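Local coordinates for protein mitochondrial enolase superfamily member 1 (Homo sapiens, PDB 4A35) that catalyses the magnesium-dependent dehydration of L-fuconate to 2-keto-3-deoxy-L-fuconate, a step in the breakdown of L-fucose, at residues E278-S281 against P282-L286; E364-Q367 against H368-I371. All coordinates share one frame; numbering follows the deposited sequence.

Overall arrangement
Contact 1 comes first along the chain and contact 2 follows it in series, both within the range of the TIM-barrel-like C-terminal domain of this enolase relative. Residues 278-286 form the bend from strand 275-277 into helix 285-295, whereas 364-371 is an unbroken piece of helix 362-377. Their centres lie 25 Å apart and their nearest atoms about 14 Å. Each lies near a different magnesium ion: contact 1, through E278, adjoins the one held by D251, E277 and E306, which stabilises the enediolate intermediate, while I370 lies by the other, at Y188, D373 and S380. The second subunit packs against contact 1 but not against contact 2, which is enclosed within its own chain.

Contact 1. Residues E278-S281 against P282-L286; sequences EPTS and PDDIL
S281 takes up two successive backbone N-H groups, one on its side chain and one on its carbonyl. D283 N reaches OG of S281 at 3.2 Å, an ST turn, while D284 N bonds to S281 O at 3.0 Å and closes a type I beta turn. The second bond is nearly straight at the hydrogen (165°), although the donor stands 59° above the carbonyl plane. With OG anti to its own backbone N (chi1 164°), the hydroxyl is swung forward over the turn. Replacing S281 by an alanine removes OG, which is likely to leave D283 N without its acceptor in the turn and the water bridging to D283 OD2 with one holder fewer. P282 suits the next position, because its ring fixes the phi that the turn needs and no N-H is wasted there. The side chains of T280 and D284 cross, T280 CG2 coming 4.0 Å from D284 CB. A second water donates to D284 OD2 and to T280 OG1, which also bonds to W256 O. Both aspartates also reach the second subunit, D283 OD1 pairing with its K109 and D284 OD2 with its K315. D284 is the N-cap of helix 285-295, its OD1 accepting from G287 N. E278 OE2, bonded to Q254, lies against P282 CB. This is a strand-to-helix bend of a beta/alpha barrel, leaving the strand next to the magnesium ligand E277.

Contact 2. Residues E364-Q367 against H368-I371; sequences ELVQ and HLII
H368 lays its imidazole back along the preceding turn, against the carbonyls of E364 and L365. CB of H368 starts 3.4 Å from L365 O, and CG remains near the same oxygen. CD2 of H368 then meets E364 O at 3.3 Å; both carbonyl oxygens lie at the ring's edge, in its plane, where the polarised C-H is probably attracted to the oxygen. At the tip NE2 bonds to S416 OG, and ND1 accepts the backbone N-H of W136. Histidine suits this buried place because each ring nitrogen has a polar partner, while W136 and Y415 pack their rings against it. At this point the alpha helix 362-377 is locally tightened. H368 N bonds to L365 O three residues back at 3.1 Å with a bent angle of 141°, and it lies 4.8 Å from E364 O, its regular alpha-helical acceptor. The side chain of Q367 makes up for that: its NE2 donates to E364 O at 3.0 Å, with the oxygen close to the amide plane. CG of Q367 sits between the backbone N and the carbonyl carbon (chi1 64°), and the extended chain beyond it runs back to this oxygen. The side chains of Q367 and H368 run side by side in the same direction, with amide and imidazole planes 80° apart. Regular bonding resumes with I370 N to V366 O and I371 N to Q367 O. Branched I371 leans its CG1 on Q367 O, and V366 CG2 meets L369 CD1 at 4.2 Å. I370 and I371 both pack on Y188, part of a magnesium site.

Contact 1. Residues E278-S281 against P282-L286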
loop_
_atom_site.group_PDB
_atom_site.type_symbol
_atom_site.label_atom_id
_atom_site.label_comp_id
_atom_site.label_asym_id
_atom_site.label_seq_id
_atom_site.Cartn_x
_atom_site.Cartn_y
_atom_site.Cartn_z
ATOM N N GLU A 278 -8.178 -15.623 -1.231
ATOM C CA GLU A 278 -7.157 -15.001 -0.404
ATOM C C GLU A 278 -6.462 -16.012 0.537
ATOM O O GLU A 278 -6.480 -15.832 1.765
ATOM C CB GLU A 278 -7.746 -13.832 0.397
ATOM C CG GLU A 278 -8.138 -12.660 -0.476
ATOM C CD GLU A 278 -8.027 -11.394 0.340
ATOM O OE1 GLU A 278 -8.859 -11.220 1.271
ATOM O OE2 GLU A 278 -7.108 -10.589 0.068
ATOM N N PRO A 279 -5.872 -17.110 0.008
ATOM C CA PRO A 279 -5.189 -18.065 0.914
ATOM C C PRO A 279 -4.028 -17.418 1.685
ATOM O O PRO A 279 -3.690 -17.881 2.767
ATOM C CB PRO A 279 -4.701 -19.165 -0.036
ATOM C CG PRO A 279 -4.518 -18.445 -1.398
ATOM C CD PRO A 279 -5.757 -17.539 -1.407
ATOM N N THR A 280 -3.411 -16.331 1.150
ATOM C CA THR A 280 -2.291 -15.715 1.859
ATOM C C THR A 280 -2.350 -14.194 1.641
ATOM O O THR A 280 -3.384 -13.680 1.136
ATOM C CB THR A 280 -0.944 -16.359 1.424
ATOM O OG1 THR A 280 0.044 -15.971 2.353
ATOM C CG2 THR A 280 -0.502 -15.976 -0.039
ATOM N N SER A 281 -1.279 -13.514 2.042
ATOM C CA SER A 281 -1.092 -12.049 1.907
ATOM C C SER A 281 -1.561 -11.565 0.491
ATOM O O SER A 281 -1.145 -12.161 -0.513
ATOM C CB SER A 281 0.365 -11.678 2.136
ATOM O OG SER A 281 0.615 -10.365 1.662
ATOM N N PRO A 282 -2.334 -10.449 0.422
ATOM C CA PRO A 282 -2.823 -9.934 -0.880
ATOM C C PRO A 282 -1.672 -9.385 -1.727
ATOM O O PRO A 282 -1.870 -9.140 -2.907
ATOM C CB PRO A 282 -3.790 -8.824 -0.463
ATOM C CG PRO A 282 -3.141 -8.268 0.806
ATOM C CD PRO A 282 -2.787 -9.564 1.520
ATOM N N ASP A 283 -0.481 -9.184 -1.114
ATOM C CA ASP A 283 0.738 -8.751 -1.855
ATOM C C ASP A 283 1.554 -9.920 -2.413
ATOM O O ASP A 283 2.512 -9.701 -3.173
ATOM C CB ASP A 283 1.690 -7.982 -0.908
ATOM C CG ASP A 283 1.124 -6.705 -0.341
ATOM O OD1 ASP A 283 0.554 -5.907 -1.122
ATOM O OD2 ASP A 283 1.305 -6.468 0.869
ATOM N N ASP A 284 1.255 -11.156 -1.970
ATOM C CA ASP A 284 2.173 -12.231 -2.338
ATOM C C ASP A 284 1.739 -12.882 -3.643
ATOM O O ASP A 284 1.037 -13.882 -3.647
ATOM C CB ASP A 284 2.250 -13.247 -1.205
ATOM C CG ASP A 284 3.516 -14.099 -1.247
ATOM O OD1 ASP A 284 4.262 -14.054 -2.308
ATOM O OD2 ASP A 284 3.772 -14.789 -0.257
ATOM N N ILE A 285 2.211 -12.323 -4.742
ATOM C CA ILE A 285 1.949 -12.823 -6.099
ATOM C C ILE A 285 2.554 -14.213 -6.231
ATOM O O ILE A 285 1.863 -15.146 -6.660
ATOM C CB ILE A 285 2.540 -11.856 -7.166
ATOM C CG1 ILE A 285 1.830 -10.473 -7.111
ATOM C CG2 ILE A 285 2.517 -12.454 -8.580
ATOM C CD1 ILE A 285 2.872 -9.288 -7.131
ATOM N N LEU A 286 3.874 -14.341 -5.895
ATOM C CA LEU A 286 4.573 -15.618 -6.033
ATOM C C LEU A 286 3.940 -16.673 -5.120
ATOM O O LEU A 286 3.855 -17.857 -5.527
ATOM C CB LEU A 286 6.076 -15.486 -5.749
ATOM C CG LEU A 286 6.858 -14.414 -6.614
ATOM C CD1 LEU A 286 8.376 -14.463 -6.287
ATOM C CD2 LEU A 286 6.641 -14.628 -8.100
HETATM O O HOH W 1 2.774 -15.390 2.185
HETATM O O HOH W 2 1.354 -8.558 3.171
#

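Contact 2. Residues E364-Q367 against H368-I371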
loop_
_atom_site.group_PDB
_atom_site.type_symbol
_atom_site.label_atom_id
_atom_site.label_comp_id
_atom_site.label_asym_id
_atom_site.label_seq_id
_atom_site.Cartn_x
_atom_site.Cartn_y
_atom_site.Cartn_z
ATOM N N GLU A 364 -23.825 -2.310 -4.886
ATOM C CA GLU A 364 -24.428 -1.225 -5.652
ATOM C C GLU A 364 -23.466 -0.701 -6.752
ATOM O O GLU A 364 -23.925 -0.433 -7.860
ATOM C CB GLU A 364 -24.805 -0.060 -4.714
ATOM C CG GLU A 364 -26.127 -0.244 -3.951
ATOM C CD GLU A 364 -26.233 -1.413 -2.977
ATOM O OE1 GLU A 364 -25.194 -1.832 -2.411
ATOM O OE2 GLU A 364 -27.383 -1.802 -2.662
ATOM N N LEU A 365 -22.164 -0.662 -6.478
ATOM C CA LEU A 365 -21.196 -0.114 -7.487
ATOM C C LEU A 365 -20.677 -1.182 -8.410
ATOM O O LEU A 365 -20.733 -1.018 -9.611
ATOM C CB LEU A 365 -19.970 0.565 -6.802
ATOM C CG LEU A 365 -20.174 1.985 -6.276
ATOM C CD1 LEU A 365 -21.310 2.033 -5.210
ATOM C CD2 LEU A 365 -18.842 2.564 -5.711
ATOM N N VAL A 366 -20.140 -2.263 -7.847
ATOM C CA VAL A 366 -19.427 -3.255 -8.632
ATOM C C VAL A 366 -20.335 -3.954 -9.694
ATOM O O VAL A 366 -19.827 -4.325 -10.740
ATOM C CB VAL A 366 -18.652 -4.229 -7.759
ATOM C CG1 VAL A 366 -19.486 -5.441 -7.343
ATOM C CG2 VAL A 366 -17.337 -4.624 -8.460
ATOM N N GLN A 367 -21.637 -4.057 -9.440
ATOM C CA GLN A 367 -22.596 -4.654 -10.422
ATOM C C GLN A 367 -22.475 -3.896 -11.802
ATOM O O GLN A 367 -22.559 -4.526 -12.842
ATOM C CB GLN A 367 -24.050 -4.575 -9.860
ATOM C CG GLN A 367 -24.558 -3.144 -9.674
ATOM C CD GLN A 367 -26.006 -3.087 -9.199
ATOM O OE1 GLN A 367 -26.804 -4.032 -9.421
ATOM N NE2 GLN A 367 -26.329 -2.036 -8.460
ATOM N N HIS A 368 -22.257 -2.538 -11.789
ATOM C CA HIS A 368 -22.118 -1.783 -13.039
ATOM C C HIS A 368 -20.894 -2.256 -13.806
ATOM O O HIS A 368 -20.925 -2.344 -15.027
ATOM C CB HIS A 368 -21.962 -0.260 -12.728
ATOM C CG HIS A 368 -23.201 0.413 -12.218
ATOM N ND1 HIS A 368 -24.073 1.067 -13.085
ATOM C CD2 HIS A 368 -23.656 0.537 -10.955
ATOM C CE1 HIS A 368 -25.044 1.532 -12.319
ATOM N NE2 HIS A 368 -24.825 1.258 -11.023
ATOM N N LEU A 369 -19.799 -2.487 -13.086
ATOM C CA LEU A 369 -18.535 -2.843 -13.733
ATOM C C LEU A 369 -18.623 -4.244 -14.394
ATOM O O LEU A 369 -18.118 -4.444 -15.508
ATOM C CB LEU A 369 -17.368 -2.766 -12.731
ATOM C CG LEU A 369 -17.123 -1.385 -12.085
ATOM C CD1 LEU A 369 -16.006 -1.476 -10.970
ATOM C CD2 LEU A 369 -16.774 -0.352 -13.097
ATOM N N ILE A 370 -19.236 -5.204 -13.698
ATOM C CA ILE A 370 -19.293 -6.572 -14.224
ATOM C C ILE A 370 -20.377 -6.726 -15.331
ATOM O O ILE A 370 -20.163 -7.509 -16.259
ATOM C CB ILE A 370 -19.396 -7.617 -13.089
ATOM C CG1 ILE A 370 -18.826 -8.978 -13.537
ATOM C CG2 ILE A 370 -20.794 -7.736 -12.431
ATOM C CD1 ILE A 370 -17.215 -8.996 -13.924
ATOM N N ILE A 371 -21.480 -5.934 -15.264
ATOM C CA ILE A 371 -22.461 -5.931 -16.343
ATOM C C ILE A 371 -21.748 -5.374 -17.609
ATOM O O ILE A 371 -21.898 -5.929 -18.692
ATOM C CB ILE A 371 -23.730 -5.184 -15.939
ATOM C CG1 ILE A 371 -24.542 -6.056 -14.907
ATOM C CG2 ILE A 371 -24.586 -4.772 -17.162
ATOM C CD1 ILE A 371 -25.566 -5.261 -14.169
#